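Local atomic coordinates of dihydrodipicolinate synthase (Bacillus anthracis, PDB entry 1XKY), a protein that probably catalyses the condensation of pyruvate with aspartate semialdehyde, an early step of lysine biosynthesis. Residues G14-A19 with E227-F232; E183-T188 with M206-K211. All coordinates share one frame; numbering follows the deposited sequence.

In the fold
Both contacts belong to one eight-stranded barrel, and 183-188 with 206-211 is nested in sequence inside the loop closed by 14-19 with 227-232. Contact 1 is buried, its centre about 13 Å from the centre of the chain, and joins the start of the first strand to the helix after the last. Contact 2, about 18 Å out and partly buried, joins two neighbouring outer helices at their C-terminal ends. Contact 1 is mainly side chain against side chain; in contact 2 an isoleucine methyl lies on backbone, and a potassium ion adds polar chemistry. The two meet at several points, among them Thr15 CG2 to Lys211 O (3.6 Å) and Ile229 CG2 to Met206 CE (3.8 Å).

Contact 1 (G14-A19 with E227-F232); sequences GTIATA and EMIAAF
A small, buried apolar contact sets Thr15 and Ile16, at the start of the first strand of the TIM barrel, against Ile229 of helix 218-234, the helix that follows the last strand. The segments are 208 residues apart in sequence, yet they meet because strands 16-19 and 212-215 are neighbours in the closed sheet. The backbones keep their distance, the nearest pair being Thr15 CA and Ile229 CA at 8.0 Å, so side chains bridge the gap, and the two segments bury 114 Å² between them.

Ile229 does most of the reaching. With CG1 anti to its carbonyl carbon (chi1 -68°) and the chain extended beyond it, CD1 leads off the helix and lies 3.8 Å from Ile16 CG1; the two isoleucine side chains cross obliquely. The same methyl lies 4.0 Å from Thr15 CB. Thr15 and Ile229 run past each other in opposite directions. Beyond these pairs, Ile16 also packs on Met225 and Ser218 of the same helix, and Ile229 touches Met206 of helix 202-207. Thr15 CG2 and Ile229 CG2, both methyls, end 4.2 Å apart.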
ATOM      1  N   GLY A  14     -18.288   2.212 -28.714  1.00 17.86           N
ATOM      2  CA  GLY A  14     -18.006   3.645 -28.817  1.00 17.74           C
ATOM      3  C   GLY A  14     -17.000   4.147 -27.792  1.00 17.44           C
ATOM      4  O   GLY A  14     -16.227   3.361 -27.220  1.00 17.14           O
ATOM      5  N   THR A  15     -17.010   5.458 -27.554  1.00 17.02           N
ATOM      6  CA  THR A  15     -16.023   6.103 -26.683  1.00 16.96           C
ATOM      7  C   THR A  15     -16.508   6.328 -25.253  1.00 16.78           C
ATOM      8  O   THR A  15     -15.691   6.465 -24.350  1.00 17.33           O
ATOM      9  CB  THR A  15     -15.579   7.471 -27.254  1.00 17.17           C
ATOM     10  OG1 THR A  15     -16.738   8.220 -27.651  1.00 17.06           O
ATOM     11  CG2 THR A  15     -14.663   7.284 -28.446  1.00 17.33           C
ATOM     12  N   ILE A  16     -17.821   6.408 -25.044  1.00 16.55           N
ATOM     13  CA  ILE A  16     -18.380   6.605 -23.698  1.00 16.20           C
ATOM     14  C   ILE A  16     -19.481   5.593 -23.365  1.00 15.96           C
ATOM     15  O   ILE A  16     -20.668   5.859 -23.562  1.00 15.68           O
ATOM     16  CB  ILE A  16     -18.944   8.026 -23.496  1.00 16.25           C
ATOM     17  CG1 ILE A  16     -17.909   9.088 -23.907  1.00 15.84           C
ATOM     18  CG2 ILE A  16     -19.361   8.218 -22.022  1.00 16.78           C
ATOM     19  CD1 ILE A  16     -18.395  10.513 -23.818  1.00 15.57           C
ATOM     20  N   ALA A  17     -19.078   4.433 -22.856  1.00 15.39           N
ATOM     21  CA  ALA A  17     -20.027   3.518 -22.230  1.00 14.90           C
ATOM     22  C   ALA A  17     -20.347   4.060 -20.846  1.00 14.86           C
ATOM     23  O   ALA A  17     -19.491   4.653 -20.189  1.00 15.15           O
ATOM     24  CB  ALA A  17     -19.462   2.105 -22.150  1.00 14.70           C
ATOM     25  N   THR A  18     -21.592   3.901 -20.416  1.00 14.12           N
ATOM     26  CA  THR A  18     -22.007   4.420 -19.135  1.00 13.72           C
ATOM     27  C   THR A  18     -22.432   3.284 -18.229  1.00 13.78           C
ATOM     28  O   THR A  18     -23.250   2.431 -18.620  1.00 13.63           O
ATOM     29  CB  THR A  18     -23.132   5.469 -19.273  1.00 13.64           C
ATOM     30  OG1 THR A  18     -22.628   6.598 -19.995  1.00 14.28           O
ATOM     31  CG2 THR A  18     -23.626   5.926 -17.909  1.00 13.68           C
ATOM     32  N   ALA A  19     -21.826   3.277 -17.037  1.00 13.60           N
ATOM     33  CA  ALA A  19     -22.152   2.358 -15.953  1.00 13.83           C
ATOM     34  C   ALA A  19     -23.389   2.870 -15.238  1.00 13.79           C
ATOM     35  O   ALA A  19     -23.300   3.582 -14.237  1.00 13.62           O
ATOM     36  CB  ALA A  19     -20.981   2.247 -14.976  1.00 14.04           C
ATOM     37  N   GLU A 227     -17.296  16.405 -25.859  1.00 15.03           N
ATOM     38  CA  GLU A 227     -16.511  17.508 -26.429  1.00 15.12           C
ATOM     39  C   GLU A 227     -15.019  17.363 -26.103  1.00 14.99           C
ATOM     40  O   GLU A 227     -14.175  17.684 -26.928  1.00 15.07           O
ATOM     41  CB  GLU A 227     -17.040  18.856 -25.910  1.00 15.04           C
ATOM     42  CG  GLU A 227     -16.298  20.095 -26.426  1.00 15.57           C
ATOM     43  CD  GLU A 227     -16.673  20.502 -27.842  1.00 16.03           C
ATOM     44  OE1 GLU A 227     -16.014  21.410 -28.390  1.00 16.72           O
ATOM     45  OE2 GLU A 227     -17.611  19.929 -28.416  1.00 16.08           O
ATOM     46  N   MET A 228     -14.704  16.902 -24.893  1.00 15.28           N
ATOM     47  CA  MET A 228     -13.327  16.626 -24.494  1.00 15.40           C
ATOM     48  C   MET A 228     -12.658  15.623 -25.430  1.00 15.31           C
ATOM     49  O   MET A 228     -11.538  15.850 -25.897  1.00 14.98           O
ATOM     50  CB  MET A 228     -13.278  16.104 -23.049  1.00 15.70           C
ATOM     51  CG  MET A 228     -11.867  15.963 -22.502  1.00 17.24           C
ATOM     52  SD  MET A 228     -11.778  15.039 -20.965  1.00 17.37           S
ATOM     53  CE  MET A 228     -12.328  13.401 -21.449  1.00 18.01           C
ATOM     54  N   ILE A 229     -13.350  14.521 -25.702  1.00 15.48           N
ATOM     55  CA  ILE A 229     -12.824  13.464 -26.558  1.00 16.00           C
ATOM     56  C   ILE A 229     -12.694  13.923 -28.015  1.00 15.99           C
ATOM     57  O   ILE A 229     -11.717  13.590 -28.676  1.00 16.38           O
ATOM     58  CB  ILE A 229     -13.687  12.176 -26.456  1.00 16.32           C
ATOM     59  CG1 ILE A 229     -13.524  11.557 -25.064  1.00 16.36           C
ATOM     60  CG2 ILE A 229     -13.320  11.161 -27.558  1.00 16.31           C
ATOM     61  CD1 ILE A 229     -14.440  10.402 -24.791  1.00 17.30           C
ATOM     62  N   ALA A 230     -13.667  14.690 -28.503  1.00 16.03           N
ATOM     63  CA  ALA A 230     -13.607  15.241 -29.861  1.00 15.98           C
ATOM     64  C   ALA A 230     -12.410  16.195 -30.010  1.00 15.90           C
ATOM     65  O   ALA A 230     -11.662  16.123 -30.986  1.00 16.39           O
ATOM     66  CB  ALA A 230     -14.893  15.957 -30.191  1.00 15.89           C
ATOM     67  N   ALA A 231     -12.234  17.073 -29.029  1.00 16.19           N
ATOM     68  CA  ALA A 231     -11.092  17.981 -28.991  1.00 16.47           C
ATOM     69  C   ALA A 231      -9.769  17.220 -28.943  1.00 17.05           C
ATOM     70  O   ALA A 231      -8.822  17.547 -29.667  1.00 16.59           O
ATOM     71  CB  ALA A 231     -11.204  18.915 -27.806  1.00 16.25           C
ATOM     72  N   PHE A 232      -9.701  16.213 -28.078  1.00 17.73           N
ATOM     73  CA  PHE A 232      -8.507  15.387 -27.970  1.00 18.38           C
ATOM     74  C   PHE A 232      -8.174  14.692 -29.284  1.00 18.30           C
ATOM     75  O   PHE A 232      -7.057  14.792 -29.779  1.00 18.80           O
ATOM     76  CB  PHE A 232      -8.666  14.331 -26.880  1.00 18.62           C
ATOM     77  CG  PHE A 232      -7.413  13.551 -26.642  1.00 21.00           C
ATOM     78  CD1 PHE A 232      -6.353  14.125 -25.947  1.00 23.10           C
ATOM     79  CD2 PHE A 232      -7.265  12.276 -27.152  1.00 22.97           C
ATOM     80  CE1 PHE A 232      -5.180  13.417 -25.737  1.00 23.79           C
ATOM     81  CE2 PHE A 232      -6.090  11.565 -26.949  1.00 23.95           C
ATOM     82  CZ  PHE A 232      -5.050  12.140 -26.245  1.00 23.70           C
TER

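Contact 2 (E183-T188 with M206-K211); sequences EIIEKT and MAVGAK. With K (potassium ion), chain E.
A potassium ion is bound at the C-terminal end of helix 178-187, and from the last turn of that helix Ile185 extends its side chain onto the backbone of Val208, Gly209 and Ala210. Ile185 thus serves both features: its carbonyl O binds the potassium ion at 2.8 Å, while its CD1 makes the contact. That methyl sits over the flat face of the Gly209-Ala210 peptide, 3.5 Å from both Gly209 C and Ala210 N. It also lies 3.6 Å from Val208 O, and looser apolar contacts reach Val208 CG2 and Ala210 CB.

The receiving surface is a helix end. Helix 202-207 closes in a Schellman motif, with Gly209 at positive phi (115°) and its N bonded back to Met206 O. In the TIM barrel these two helices follow consecutive strands, 168-173 and 193-196, and Ile185 also rests on Val194 of the latter. At this same helix end, Val208 packs on His244 of the second subunit, and Ala207 O accepts a hydrogen bond from Gln241 NE2 of that subunit.

Thr188 binds the ion twice, through its carbonyl O and through OG1 at 2.8 Å. Three waters and the carbonyl oxygens of Ala189 and Phe192 bring the ligands to eight. The first torsion of Thr188 (chi1 58°) places OG1 between the backbone N and the carbonyl carbon, where the hydroxyl donates to Ile184 O at 2.7 Å, tilted 31° from the carbonyl plane, while Thr188 N bonds to the same oxygen from the opposite face.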
ATOM      1  N   GLU A 183       0.455  -1.973 -22.128  1.00 19.17           N
ATOM      2  CA  GLU A 183       0.943  -3.305 -22.455  1.00 19.76           C
ATOM      3  C   GLU A 183      -0.158  -4.206 -23.018  1.00 19.32           C
ATOM      4  O   GLU A 183       0.074  -4.976 -23.958  1.00 18.98           O
ATOM      5  CB  GLU A 183       1.567  -3.938 -21.211  1.00 20.47           C
ATOM      6  CG  GLU A 183       2.459  -5.128 -21.507  1.00 23.56           C
ATOM      7  CD  GLU A 183       3.060  -5.721 -20.247  1.00 26.54           C
ATOM      8  OE1 GLU A 183       3.182  -4.980 -19.250  1.00 29.39           O
ATOM      9  OE2 GLU A 183       3.406  -6.924 -20.258  1.00 28.44           O
ATOM     10  N   ILE A 184      -1.349  -4.124 -22.429  1.00 19.02           N
ATOM     11  CA  ILE A 184      -2.507  -4.875 -22.915  1.00 18.63           C
ATOM     12  C   ILE A 184      -2.836  -4.442 -24.339  1.00 18.61           C
ATOM     13  O   ILE A 184      -3.054  -5.280 -25.210  1.00 18.43           O
ATOM     14  CB  ILE A 184      -3.758  -4.673 -22.011  1.00 18.72           C
ATOM     15  CG1 ILE A 184      -3.515  -5.281 -20.617  1.00 17.97           C
ATOM     16  CG2 ILE A 184      -5.003  -5.306 -22.667  1.00 18.18           C
ATOM     17  CD1 ILE A 184      -4.537  -4.863 -19.578  1.00 17.03           C
ATOM     18  N   ILE A 185      -2.879  -3.128 -24.555  1.00 19.14           N
ATOM     19  CA  ILE A 185      -3.151  -2.563 -25.872  1.00 19.67           C
ATOM     20  C   ILE A 185      -2.139  -3.107 -26.885  1.00 20.15           C
ATOM     21  O   ILE A 185      -2.515  -3.568 -27.956  1.00 20.00           O
ATOM     22  CB  ILE A 185      -3.135  -1.002 -25.865  1.00 19.49           C
ATOM     23  CG1 ILE A 185      -4.331  -0.457 -25.068  1.00 19.61           C
ATOM     24  CG2 ILE A 185      -3.159  -0.442 -27.302  1.00 19.45           C
ATOM     25  CD1 ILE A 185      -4.147   0.960 -24.532  1.00 19.51           C
ATOM     26  N   GLU A 186      -0.865  -3.071 -26.521  1.00 21.30           N
ATOM     27  CA  GLU A 186       0.216  -3.503 -27.407  1.00 22.07           C
ATOM     28  C   GLU A 186       0.128  -4.993 -27.744  1.00 22.22           C
ATOM     29  O   GLU A 186       0.245  -5.389 -28.906  1.00 22.27           O
ATOM     30  CB  GLU A 186       1.551  -3.205 -26.730  1.00 22.67           C
ATOM     31  CG  GLU A 186       2.798  -3.511 -27.554  1.00 25.16           C
ATOM     32  CD  GLU A 186       4.069  -3.059 -26.845  1.00 28.97           C
ATOM     33  OE1 GLU A 186       5.151  -3.088 -27.475  1.00 32.45           O
ATOM     34  OE2 GLU A 186       3.982  -2.664 -25.653  1.00 32.25           O
ATOM     35  N   LYS A 187      -0.106  -5.810 -26.723  1.00 22.32           N
ATOM     36  CA  LYS A 187       0.021  -7.262 -26.849  1.00 22.54           C
ATOM     37  C   LYS A 187      -1.224  -7.985 -27.359  1.00 22.14           C
ATOM     38  O   LYS A 187      -1.146  -9.166 -27.711  1.00 21.83           O
ATOM     39  CB  LYS A 187       0.456  -7.861 -25.511  1.00 23.07           C
ATOM     40  CG  LYS A 187       1.892  -7.517 -25.143  1.00 24.33           C
ATOM     41  CD  LYS A 187       2.271  -8.068 -23.785  1.00 26.90           C
ATOM     42  CE  LYS A 187       3.776  -8.006 -23.569  1.00 28.32           C
ATOM     43  NZ  LYS A 187       4.432  -9.169 -24.248  1.00 31.12           N
ATOM     44  N   THR A 188      -2.359  -7.288 -27.403  1.00 21.18           N
ATOM     45  CA  THR A 188      -3.603  -7.859 -27.910  1.00 20.53           C
ATOM     46  C   THR A 188      -3.817  -7.432 -29.362  1.00 20.97           C
ATOM     47  O   THR A 188      -3.227  -6.451 -29.820  1.00 20.55           O
ATOM     48  CB  THR A 188      -4.825  -7.436 -27.042  1.00 20.22           C
ATOM     49  OG1 THR A 188      -4.932  -6.004 -26.999  1.00 19.13           O
ATOM     50  CG2 THR A 188      -4.695  -7.967 -25.617  1.00 19.98           C
ATOM     51  N   MET A 206      -6.619   7.182 -23.301  1.00 16.68           N
ATOM     52  CA  MET A 206      -6.777   7.322 -24.742  1.00 17.00           C
ATOM     53  C   MET A 206      -5.459   7.739 -25.423  1.00 17.01           C
ATOM     54  O   MET A 206      -5.154   7.267 -26.516  1.00 16.76           O
ATOM     55  CB  MET A 206      -7.925   8.284 -25.064  1.00 16.70           C
ATOM     56  CG  MET A 206      -9.285   7.677 -24.713  1.00 17.55           C
ATOM     57  SD  MET A 206     -10.683   8.699 -25.169  1.00 18.16           S
ATOM     58  CE  MET A 206     -10.745   8.387 -26.927  1.00 19.22           C
ATOM     59  N   ALA A 207      -4.656   8.563 -24.751  1.00 17.31           N
ATOM     60  CA  ALA A 207      -3.352   8.959 -25.289  1.00 17.48           C
ATOM     61  C   ALA A 207      -2.444   7.769 -25.582  1.00 17.74           C
ATOM     62  O   ALA A 207      -1.698   7.802 -26.556  1.00 18.21           O
ATOM     63  CB  ALA A 207      -2.655   9.941 -24.362  1.00 17.53           C
ATOM     64  N   VAL A 208      -2.517   6.718 -24.759  1.00 17.80           N
ATOM     65  CA  VAL A 208      -1.717   5.509 -24.967  1.00 17.51           C
ATOM     66  C   VAL A 208      -2.427   4.430 -25.803  1.00 17.40           C
ATOM     67  O   VAL A 208      -1.867   3.346 -26.015  1.00 17.39           O
ATOM     68  CB  VAL A 208      -1.219   4.898 -23.609  1.00 17.56           C
ATOM     69  CG1 VAL A 208      -0.431   5.941 -22.819  1.00 17.56           C
ATOM     70  CG2 VAL A 208      -2.367   4.338 -22.763  1.00 17.00           C
ATOM     71  N   GLY A 209      -3.650   4.721 -26.263  1.00 16.81           N
ATOM     72  CA  GLY A 209      -4.360   3.859 -27.209  1.00 16.49           C
ATOM     73  C   GLY A 209      -5.638   3.195 -26.719  1.00 16.28           C
ATOM     74  O   GLY A 209      -6.185   2.331 -27.405  1.00 16.04           O
ATOM     75  N   ALA A 210      -6.130   3.595 -25.547  1.00 16.15           N
ATOM     76  CA  ALA A 210      -7.423   3.121 -25.071  1.00 16.04           C
ATOM     77  C   ALA A 210      -8.530   3.623 -26.010  1.00 15.87           C
ATOM     78  O   ALA A 210      -8.441   4.720 -26.583  1.00 15.47           O
ATOM     79  CB  ALA A 210      -7.674   3.581 -23.650  1.00 15.98           C
ATOM     80  N   LYS A 211      -9.569   2.819 -26.179  1.00 15.93           N
ATOM     81  CA  LYS A 211     -10.655   3.194 -27.085  1.00 16.21           C
ATOM     82  C   LYS A 211     -11.547   4.264 -26.466  1.00 15.92           C
ATOM     83  O   LYS A 211     -12.140   5.086 -27.179  1.00 16.38           O
ATOM     84  CB  LYS A 211     -11.486   1.973 -27.482  1.00 16.51           C
ATOM     85  CG  LYS A 211     -12.463   2.265 -28.646  1.00 18.24           C
ATOM     86  CD  LYS A 211     -12.985   0.988 -29.261  1.00 19.18           C
ATOM     87  CE  LYS A 211     -14.010   1.268 -30.344  1.00 20.05           C
ATOM     88  NZ  LYS A 211     -14.575  -0.012 -30.874  1.00 19.32           N
TER
HETATM   89  K     K E1806      -5.063  -4.111 -29.062  1.00 21.04           K
HETATM   90  O   HOH W   1      -6.478  -2.623 -27.178  1.00 21.72           O
HETATM   91  O   HOH W   2      -6.230  -1.666 -30.644  1.00 43.98           O
HETATM   92  O   HOH W   3      -3.804  -3.195 -31.234  1.00 27.26           O